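Local coordinates for C2 toxin component I (Clostridium botulinum, PDB 2J3X), which acts as the enzymatic component of the binary C2 toxin, an ADP-ribosyltransferase that modifies actin in host cells, at residues F10-E15 against L151-S155; I85-L90 against L186-G190; L129-R133 against S197-T201; K52-S57 against N76-V82. The protein carries 2 engineered substitutions. All blocks are in the same frame, centred on the assembly; numbering follows the deposited sequence.

Contact 1: residues F10-E15 against L151-S155; sequences FINKPE and LNDNS
Phe10, in the m rotamer, lays its ring obliquely against Leu151, with Phe10 CD2 4.3 Å from Leu151 CD1. Phe10 opens a type II beta turn that runs to Lys13 and is closed by Lys13 N to Phe10 O at 3.1 Å; Ile11 (phi/psi -70/127) and Asn12 (74/14) fill its middle. Pro14 follows as N-cap residue of helix 15-30. Opposite, the chain leaves strand 147-150 at Leu151, extends at Asn152 (-150/-178) and enters a short 3-10 segment, 153-155. Asn152, with chi1 in p, makes an Asx turn: Asn154 N donates to Asn152 OD1 at 3.0 Å. The closest CA atoms are those of Ile11 and Asn152, 4.5 Å apart, and Ile11 CG2 lies 3.7 Å from Asp153 OD1, which is hydrogen-bonded to the Tyr101 hydroxyl. The arrangement docks the N-terminal arm on a loop of the eight-stranded sheet, and water fills the gaps. Water 1 accepts from Phe10 N (2.7 Å) and donates to Leu151 O (2.8 Å); water 3 accepts from Asn12 N (2.8 Å) and Asp153 N (2.9 Å). Glu15 (chi1 t, chi2 p), whose OE2 pairs with Lys19, reaches back over the loop. Asn152 ND2 donates to Glu15 OE1 at 2.8 Å and to water 2 at 3.0 Å.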
# COMPACT_ATOMS: atom_id res chain seq x y z
N PHE A 10 17.19 14.36 17.62
CA PHE A 10 18.44 13.85 18.18
C PHE A 10 19.52 13.70 17.13
O PHE A 10 20.59 13.19 17.43
CB PHE A 10 18.19 12.55 18.95
CG PHE A 10 17.54 12.79 20.26
CD1 PHE A 10 18.29 13.32 21.33
CD2 PHE A 10 16.16 12.54 20.46
CE1 PHE A 10 17.69 13.62 22.57
CE2 PHE A 10 15.57 12.85 21.74
CZ PHE A 10 16.35 13.36 22.75
N ILE A 11 19.29 14.21 15.92
CA ILE A 11 20.32 14.04 14.90
C ILE A 11 21.52 14.91 15.25
O ILE A 11 21.34 16.11 15.55
CB ILE A 11 19.82 14.39 13.48
CG1 ILE A 11 18.69 13.38 13.12
CG2 ILE A 11 20.99 14.36 12.46
CD1 ILE A 11 17.85 13.84 11.87
N ASN A 12 22.69 14.28 15.29
CA ASN A 12 23.93 14.99 15.63
C ASN A 12 24.06 15.34 17.11
O ASN A 12 24.93 16.10 17.46
CB ASN A 12 24.18 16.25 14.73
CG ASN A 12 25.68 16.57 14.59
OD1 ASN A 12 26.50 15.64 14.45
ND2 ASN A 12 26.06 17.85 14.65
N LYS A 13 23.23 14.75 17.97
CA LYS A 13 23.37 14.87 19.43
C LYS A 13 23.99 13.60 19.99
O LYS A 13 23.92 12.54 19.35
CB LYS A 13 22.02 15.11 20.10
CG LYS A 13 21.39 16.46 19.68
CD LYS A 13 20.13 16.65 20.52
CE LYS A 13 19.40 18.00 20.33
NZ LYS A 13 17.91 18.00 20.83
N PRO A 14 24.56 13.67 21.20
CA PRO A 14 25.14 12.44 21.75
C PRO A 14 24.13 11.28 21.83
O PRO A 14 22.98 11.47 22.28
CB PRO A 14 25.58 12.87 23.15
CG PRO A 14 25.93 14.37 22.97
CD PRO A 14 24.77 14.84 22.09
N GLU A 15 24.54 10.08 21.45
CA GLU A 15 23.65 8.92 21.55
C GLU A 15 23.11 8.69 22.97
O GLU A 15 21.98 8.25 23.15
CB GLU A 15 24.36 7.64 21.00
CG GLU A 15 23.85 6.28 21.46
CD GLU A 15 22.41 5.89 21.04
OE1 GLU A 15 21.72 6.62 20.30
OE2 GLU A 15 21.93 4.83 21.52
N LEU A 151 15.97 7.95 15.37
CA LEU A 151 16.13 9.30 15.87
C LEU A 151 17.51 9.88 15.68
O LEU A 151 17.68 11.10 15.83
CB LEU A 151 15.76 9.40 17.37
CG LEU A 151 14.27 9.09 17.57
CD1 LEU A 151 13.93 9.17 19.07
CD2 LEU A 151 13.38 10.01 16.76
N ASN A 152 18.49 9.06 15.33
CA ASN A 152 19.81 9.62 15.05
C ASN A 152 20.56 8.79 14.01
O ASN A 152 20.01 7.78 13.50
CB ASN A 152 20.65 9.83 16.33
CG ASN A 152 20.99 8.52 17.04
OD1 ASN A 152 21.13 7.48 16.41
ND2 ASN A 152 21.11 8.57 18.38
N ASP A 153 21.80 9.19 13.70
CA ASP A 153 22.45 8.52 12.54
C ASP A 153 22.85 7.07 12.83
O ASP A 153 23.24 6.35 11.90
CB ASP A 153 23.66 9.29 12.00
CG ASP A 153 23.29 10.57 11.32
OD1 ASP A 153 22.10 10.98 11.30
OD2 ASP A 153 24.24 11.20 10.79
N ASN A 154 22.77 6.64 14.10
CA ASN A 154 22.98 5.22 14.41
C ASN A 154 21.94 4.34 13.74
O ASN A 154 22.16 3.12 13.58
CB ASN A 154 23.01 4.96 15.92
CG ASN A 154 24.29 5.44 16.56
OD1 ASN A 154 25.24 5.81 15.86
ND2 ASN A 154 24.32 5.48 17.88
N SER A 155 20.82 4.95 13.33
CA SER A 155 19.76 4.24 12.67
C SER A 155 20.05 3.98 11.21
O SER A 155 19.40 3.13 10.63
CB SER A 155 18.43 4.97 12.80
OG SER A 155 17.97 4.87 14.15
O HOH W 1 15.50 12.78 16.17
O HOH W 2 21.32 11.35 19.49
O HOH W 3 23.21 11.60 14.59
O HOH W 4 25.30 12.66 13.23

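Contact 2: residues I85-L90 against L186-G190; sequences IREALL and LLNQG. With SO4 (sulfate ion), chain M.
Helix 77-90 packs its last turns over strand 183-187 and the chain that follows it, a helix-on-sheet contact in the N-terminal ADP-ribosyltransferase-like domain. The helix carries regular i to i+4 bonds, such as Leu89 N to Ile85 O at 2.9 Å; Leu186 to Gln189 are extended. The closest CA atoms are those of Arg86 and Asn188, 6.7 Å apart. Apolar contact falls to Ile85 and Leu89, both mt: Ile85 CG2 is 3.8 Å from Leu186 CD2, and Leu89 CD2 is 4.3 Å from Leu186 CB. Leu89 CD2 also lies 3.3 Å from the backbone carbonyl Leu186 O. One water bridges, donating to Arg86 O (2.7 Å) and Asn188 OD1 (2.6 Å), while Asn188 ND2 is hydrogen-bonded to Asp173. Arg86, chi1 m and then extended, donates from NH1 to O3 of a sulfate, probably from the crystallisation liquor, at 3.0 Å; Lys72 and Lys224 also hydrogen-bond this ion. On another guanidinium edge, Arg86 NE and NH2 both donate to Gln189 OE1, each at 2.9 Å.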
# COMPACT_ATOMS: atom_id res chain seq x y z
N ILE A 85 -0.43 -3.89 19.99
CA ILE A 85 0.53 -2.83 19.63
C ILE A 85 -0.27 -1.62 19.13
O ILE A 85 -0.01 -0.48 19.50
CB ILE A 85 1.59 -3.33 18.61
CG1 ILE A 85 2.53 -4.35 19.26
CG2 ILE A 85 2.46 -2.15 18.09
CD1 ILE A 85 3.32 -5.21 18.22
N ARG A 86 -1.26 -1.85 18.27
CA ARG A 86 -2.10 -0.76 17.78
C ARG A 86 -2.75 -0.03 18.92
O ARG A 86 -2.80 1.22 18.92
CB ARG A 86 -3.21 -1.28 16.84
CG ARG A 86 -2.70 -1.78 15.50
CD ARG A 86 -3.95 -2.23 14.74
NE ARG A 86 -3.64 -3.00 13.53
CZ ARG A 86 -4.52 -3.74 12.87
NH1 ARG A 86 -5.79 -3.87 13.31
NH2 ARG A 86 -4.14 -4.36 11.76
N GLU A 87 -3.28 -0.81 19.86
CA GLU A 87 -3.96 -0.25 21.03
C GLU A 87 -2.99 0.53 21.92
O GLU A 87 -3.35 1.63 22.40
CB GLU A 87 -4.63 -1.37 21.81
CG GLU A 87 -5.44 -0.95 23.00
CD GLU A 87 -6.06 -2.14 23.77
OE1 GLU A 87 -5.99 -3.29 23.30
OE2 GLU A 87 -6.61 -1.93 24.87
N ALA A 88 -1.78 0.03 22.10
CA ALA A 88 -0.75 0.75 22.89
C ALA A 88 -0.41 2.09 22.22
O ALA A 88 -0.28 3.14 22.87
CB ALA A 88 0.50 -0.13 23.04
N LEU A 89 -0.34 2.08 20.90
CA LEU A 89 0.00 3.33 20.19
C LEU A 89 -1.09 4.42 20.34
O LEU A 89 -0.78 5.60 20.39
CB LEU A 89 0.29 3.05 18.70
CG LEU A 89 1.55 2.22 18.44
CD1 LEU A 89 1.58 1.83 16.93
CD2 LEU A 89 2.78 3.07 18.73
N LEU A 90 -2.36 4.00 20.38
CA LEU A 90 -3.50 4.93 20.47
C LEU A 90 -3.46 5.72 21.77
O LEU A 90 -4.05 6.80 21.86
CB LEU A 90 -4.83 4.15 20.39
CG LEU A 90 -5.59 4.21 19.08
CD1 LEU A 90 -4.71 4.59 17.90
CD2 LEU A 90 -6.40 2.93 18.83
N LEU A 186 7.78 4.38 17.11
CA LEU A 186 6.98 3.43 16.37
C LEU A 186 5.68 4.17 16.07
O LEU A 186 5.07 4.73 16.99
CB LEU A 186 6.70 2.19 17.25
CG LEU A 186 5.99 1.08 16.44
CD1 LEU A 186 6.89 0.56 15.34
CD2 LEU A 186 5.59 -0.03 17.40
N LEU A 187 5.25 4.17 14.81
CA LEU A 187 4.00 4.87 14.46
C LEU A 187 3.02 3.85 13.83
O LEU A 187 3.43 2.74 13.49
CB LEU A 187 4.23 6.04 13.49
CG LEU A 187 5.43 6.94 13.79
CD1 LEU A 187 5.53 7.93 12.62
CD2 LEU A 187 5.21 7.70 15.09
N ASN A 188 1.75 4.25 13.72
CA ASN A 188 0.67 3.39 13.24
C ASN A 188 0.98 2.81 11.86
O ASN A 188 1.78 3.37 11.06
CB ASN A 188 -0.60 4.24 13.12
CG ASN A 188 -1.23 4.53 14.47
OD1 ASN A 188 -0.99 3.78 15.42
ND2 ASN A 188 -2.11 5.51 14.53
N GLN A 189 0.29 1.73 11.55
CA GLN A 189 0.34 1.15 10.23
C GLN A 189 -0.28 2.12 9.21
O GLN A 189 -1.17 2.94 9.54
CB GLN A 189 -0.60 -0.07 10.21
CG GLN A 189 -0.14 -1.24 11.10
CD GLN A 189 -0.89 -2.51 10.71
OE1 GLN A 189 -1.53 -3.10 11.56
NE2 GLN A 189 -0.80 -2.94 9.42
N GLY A 190 0.17 2.00 7.95
CA GLY A 190 -0.56 2.60 6.85
C GLY A 190 -0.24 4.05 6.50
O GLY A 190 -1.01 4.70 5.78
S SO4 M . -8.79 -5.69 13.86
O1 SO4 M . -7.55 -6.52 14.04
O2 SO4 M . -8.94 -4.94 15.10
O3 SO4 M . -8.59 -4.72 12.78
O4 SO4 M . -9.97 -6.54 13.62
O HOH W 5 -2.87 2.44 16.54

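Contact 3: residues L129-R133 against S197-T201; sequences LDKVR and SAIIT. With SO4 (sulfate ion), chain Q.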
# COMPACT_ATOMS: atom_id res chain seq x y z
N LEU A 129 21.27 10.13 -9.44
CA LEU A 129 20.45 11.00 -8.60
C LEU A 129 19.26 11.55 -9.40
O LEU A 129 18.13 11.56 -8.92
CB LEU A 129 21.28 12.19 -8.14
CG LEU A 129 20.48 13.24 -7.35
CD1 LEU A 129 19.85 12.72 -6.05
CD2 LEU A 129 21.42 14.42 -7.03
N ASP A 130 19.53 12.06 -10.61
CA ASP A 130 18.47 12.57 -11.44
C ASP A 130 17.40 11.53 -11.82
O ASP A 130 16.18 11.82 -11.85
CB ASP A 130 19.08 13.19 -12.72
CG ASP A 130 19.87 14.47 -12.43
OD1 ASP A 130 19.81 15.01 -11.30
OD2 ASP A 130 20.55 14.95 -13.37
N LYS A 131 17.85 10.31 -12.11
CA LYS A 131 16.93 9.21 -12.41
C LYS A 131 16.02 8.91 -11.21
O LYS A 131 14.80 8.75 -11.37
CB LYS A 131 17.77 7.99 -12.78
CG LYS A 131 16.99 6.74 -13.00
CD LYS A 131 17.96 5.64 -13.47
CE LYS A 131 17.21 4.34 -13.66
NZ LYS A 131 16.28 4.38 -14.77
N VAL A 132 16.61 8.88 -10.00
CA VAL A 132 15.83 8.68 -8.76
C VAL A 132 14.83 9.83 -8.58
O VAL A 132 13.65 9.56 -8.34
CB VAL A 132 16.76 8.58 -7.52
CG1 VAL A 132 15.94 8.67 -6.21
CG2 VAL A 132 17.56 7.25 -7.53
N ARG A 133 15.29 11.09 -8.74
CA ARG A 133 14.38 12.25 -8.63
C ARG A 133 13.20 12.13 -9.60
O ARG A 133 12.04 12.32 -9.22
CB ARG A 133 15.14 13.53 -8.95
CG ARG A 133 16.00 14.01 -7.81
CD ARG A 133 16.89 15.16 -8.32
NE ARG A 133 17.64 15.78 -7.23
CZ ARG A 133 18.59 16.70 -7.42
NH1 ARG A 133 18.97 17.03 -8.67
NH2 ARG A 133 19.20 17.25 -6.37
N SER A 197 12.20 15.97 -2.19
CA SER A 197 13.51 16.36 -2.75
C SER A 197 14.51 15.25 -2.48
O SER A 197 14.29 14.42 -1.62
CB SER A 197 14.04 17.66 -2.13
OG SER A 197 14.19 17.52 -0.74
N ALA A 198 15.59 15.26 -3.24
CA ALA A 198 16.64 14.27 -3.06
C ALA A 198 17.97 14.90 -3.41
O ALA A 198 18.07 15.62 -4.43
CB ALA A 198 16.39 13.08 -3.99
N ILE A 199 18.96 14.64 -2.59
CA ILE A 199 20.35 15.12 -2.85
C ILE A 199 21.30 13.98 -2.58
O ILE A 199 20.93 13.02 -1.89
CB ILE A 199 20.73 16.34 -1.99
CG1 ILE A 199 20.74 15.98 -0.50
CG2 ILE A 199 19.85 17.53 -2.35
CD1 ILE A 199 21.40 17.10 0.43
N ILE A 200 22.52 14.09 -3.10
CA ILE A 200 23.58 13.19 -2.68
C ILE A 200 24.24 13.81 -1.45
O ILE A 200 24.48 15.03 -1.41
CB ILE A 200 24.63 12.93 -3.79
CG1 ILE A 200 23.98 12.11 -4.92
CG2 ILE A 200 25.82 12.12 -3.23
CD1 ILE A 200 24.67 12.31 -6.31
N THR A 201 24.44 12.98 -0.45
CA THR A 201 25.14 13.37 0.78
C THR A 201 26.19 12.33 1.21
O THR A 201 26.08 11.15 0.89
CB THR A 201 24.17 13.63 1.97
OG1 THR A 201 24.88 14.37 2.97
CG2 THR A 201 23.67 12.30 2.59
S SO4 Q . 15.59 0.60 -14.97
O1 SO4 Q . 15.17 -0.46 -14.07
O2 SO4 Q . 15.06 1.85 -14.44
O3 SO4 Q . 17.07 0.58 -14.91
O4 SO4 Q . 15.07 0.46 -16.31
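Leu129, in the tp rotamer, points its CA-CB bond toward the strand and has the largest covered area on the helix side: its CD1 lies 4.0 Å from Ala198 CB and 3.8 Å from Ala198 O, while Leu129 CB meets Ile200 CD1 at 3.9 Å. Asp130 OD1 forms a salt bridge with Arg133 NH1 at 3.4 Å. Lys131 extends from the far side of the helix, where it has a cation-pi contact with Phe113 and its NZ donates to sulfate O2 at 2.8 Å. Helix 126-136 here runs nearly antiparallel to strand 191-203, at 161° with 8.7 Å between the axes of the short segments, and packs on strands 191-203 and 206-216 of the eight-stranded mixed sheet. Val132 faces the sheet as well, but settles on Ile209 of the next strand and on Phe113 and Ile115. Arg133 then spans the gap. Its CG packs 4.0 Å from Ala198 CB, and both its NE and its NH2 donate to Ala198 O at 2.8 Å. Ser197, Ile199 and Thr201 pair through their backbones with strand 206-216, so the carbonyl of Ala198 is turned the other way and takes the arginine as donor.

Contact 4: residues K52-S57 against N76-V82; sequences KIDNFS and NQNLFDV. Unlike the reference sequence in segment 76-82: Gln77 (reference His).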
# COMPACT_ATOMS: atom_id res chain seq x y z
N LYS A 52 8.98 -10.09 11.95
CA LYS A 52 7.89 -11.05 11.81
C LYS A 52 6.51 -10.37 11.99
O LYS A 52 5.55 -10.61 11.20
CB LYS A 52 8.08 -12.19 12.81
CG LYS A 52 6.99 -13.27 12.76
CD LYS A 52 6.09 -13.27 13.98
CE LYS A 52 6.48 -14.41 14.90
NZ LYS A 52 5.97 -14.16 16.28
N ILE A 53 6.39 -9.60 13.07
CA ILE A 53 5.14 -8.91 13.37
C ILE A 53 4.83 -7.83 12.33
O ILE A 53 3.66 -7.65 11.92
CB ILE A 53 5.21 -8.31 14.82
CG1 ILE A 53 4.94 -9.42 15.85
CG2 ILE A 53 4.21 -7.18 15.04
CD1 ILE A 53 3.47 -10.13 15.72
N ASP A 54 5.86 -7.11 11.86
CA ASP A 54 5.64 -6.10 10.82
C ASP A 54 5.10 -6.77 9.55
O ASP A 54 4.16 -6.28 8.94
CB ASP A 54 6.94 -5.30 10.48
CG ASP A 54 7.19 -4.13 11.47
OD1 ASP A 54 6.26 -3.67 12.15
OD2 ASP A 54 8.33 -3.62 11.53
N ASN A 55 5.73 -7.87 9.16
CA ASN A 55 5.26 -8.60 7.96
C ASN A 55 3.85 -9.12 8.16
O ASN A 55 3.01 -9.05 7.27
CB ASN A 55 6.21 -9.76 7.70
CG ASN A 55 7.51 -9.31 7.06
OD1 ASN A 55 7.64 -8.21 6.54
ND2 ASN A 55 8.48 -10.22 7.05
N PHE A 56 3.57 -9.66 9.34
CA PHE A 56 2.24 -10.16 9.67
C PHE A 56 1.21 -9.01 9.60
O PHE A 56 0.09 -9.19 9.13
CB PHE A 56 2.26 -10.85 11.04
CG PHE A 56 0.98 -11.60 11.35
CD1 PHE A 56 0.76 -12.88 10.84
CD2 PHE A 56 -0.03 -10.98 12.08
CE1 PHE A 56 -0.45 -13.57 11.11
CE2 PHE A 56 -1.23 -11.65 12.33
CZ PHE A 56 -1.45 -12.93 11.87
N SER A 57 1.57 -7.84 10.12
CA SER A 57 0.65 -6.70 10.12
C SER A 57 0.31 -6.25 8.70
O SER A 57 -0.78 -5.72 8.43
CB SER A 57 1.20 -5.52 10.97
OG SER A 57 2.25 -4.79 10.28
N ASN A 76 -5.27 -16.56 17.69
CA ASN A 76 -4.00 -16.34 17.05
C ASN A 76 -3.21 -15.23 17.74
O ASN A 76 -3.65 -14.06 17.75
CB ASN A 76 -4.23 -16.04 15.58
CG ASN A 76 -2.92 -15.89 14.80
OD1 ASN A 76 -2.20 -14.91 14.97
ND2 ASN A 76 -2.55 -16.92 14.04
N GLN A 77 -2.04 -15.57 18.28
CA GLN A 77 -1.25 -14.63 19.07
C GLN A 77 -0.62 -13.59 18.17
O GLN A 77 -0.41 -12.44 18.63
CB GLN A 77 -0.18 -15.34 19.93
CG GLN A 77 -0.82 -16.18 21.12
CD GLN A 77 -1.84 -15.40 21.95
OE1 GLN A 77 -1.54 -14.33 22.52
NE2 GLN A 77 -3.08 -15.94 22.03
N ASN A 78 -0.27 -13.96 16.94
CA ASN A 78 0.31 -12.91 16.04
C ASN A 78 -0.73 -11.80 15.84
O ASN A 78 -0.38 -10.61 15.95
CB ASN A 78 0.73 -13.51 14.71
CG ASN A 78 1.99 -14.35 14.84
OD1 ASN A 78 2.74 -14.21 15.80
ND2 ASN A 78 2.24 -15.22 13.86
N LEU A 79 -1.99 -12.17 15.60
CA LEU A 79 -3.00 -11.13 15.33
C LEU A 79 -3.28 -10.35 16.61
O LEU A 79 -3.41 -9.12 16.57
CB LEU A 79 -4.29 -11.78 14.77
CG LEU A 79 -5.47 -10.86 14.60
CD1 LEU A 79 -5.14 -9.76 13.50
CD2 LEU A 79 -6.68 -11.69 14.13
N PHE A 80 -3.44 -11.04 17.73
CA PHE A 80 -3.66 -10.31 19.01
C PHE A 80 -2.51 -9.38 19.33
O PHE A 80 -2.73 -8.29 19.85
CB PHE A 80 -3.83 -11.27 20.18
CG PHE A 80 -5.11 -12.10 20.12
CD1 PHE A 80 -6.13 -11.83 19.22
CD2 PHE A 80 -5.29 -13.11 21.06
CE1 PHE A 80 -7.33 -12.64 19.20
CE2 PHE A 80 -6.44 -13.89 21.06
CZ PHE A 80 -7.45 -13.66 20.16
N ASP A 81 -1.29 -9.82 19.04
CA ASP A 81 -0.11 -8.96 19.30
C ASP A 81 -0.15 -7.69 18.44
O ASP A 81 0.08 -6.59 18.94
CB ASP A 81 1.21 -9.72 19.07
CG ASP A 81 1.57 -10.63 20.24
OD1 ASP A 81 1.01 -10.42 21.33
OD2 ASP A 81 2.42 -11.53 20.04
N VAL A 82 -0.45 -7.83 17.14
CA VAL A 82 -0.66 -6.63 16.27
C VAL A 82 -1.76 -5.73 16.86
O VAL A 82 -1.58 -4.48 16.95
CB VAL A 82 -1.00 -7.02 14.81
CG1 VAL A 82 -1.56 -5.83 13.96
CG2 VAL A 82 0.23 -7.70 14.12
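This is a largely buried helix-helix contact in the N-terminal domain, where helix 47-59 crosses the first turns of helix 77-90. The short axes stand almost perpendicular, at -89°, and approach to 9.9 Å; the nearest CA pairs are Ser57 with Val82 at 6.3 Å and Ile53 with Asn78 at 6.8 Å. Phe56 fills the crossing. Its t rotamer brings the ring against the start of helix 77-90, and Asn78 CB sits over one face in a CH-pi contact, 3.5 Å from the centroid and only 7° off the normal. Val82 CG2 meets the ring edge, 3.9 Å from Phe56 CD2, and Phe56 CE2 reaches Leu79 CB at 3.9 Å. Asn76 is the N-cap of this helix; its OD1 accepts from Leu79 N at 2.8 Å and is 3.8 Å from Phe56 CZ. Met71 of helix 65-73, which lies between the two helices in sequence, touches Phe56, Asn76 and Leu79. On another flank Val82 CG2 packs on Ile53 CG2 (4.1 Å) and Ser57 CB (4.0 Å), and Ile53 CD1 nears Asp81 CB at 4.1 Å. Toward solvent, Lys52 NZ donates to Asn78 OD1 over 3.3 Å.

Contacts 2 and 4 share helix 77-90 and touch: Gln189 NE2 lies 2.9 Å from Ser57 O, a probable hydrogen bond, and Ile85 packs on Ile53. Contact 4, between helices, is the most buried and mostly apolar; contact 2 joins the same helix to the sheet and adds an arginine-glutamine pair and a sulfate. Contacts 2 and 3 both reach the eight-stranded sheet, with centres about 31 Å apart; each combines leucine packing with an arginine that donates twice to one oxygen, of a side chain in one and of the backbone in the other. Contact 1, its centre about 29 Å from the chain's centre, combines water bridges with one side-chain hydrogen bond and Phe10-Leu151 packing.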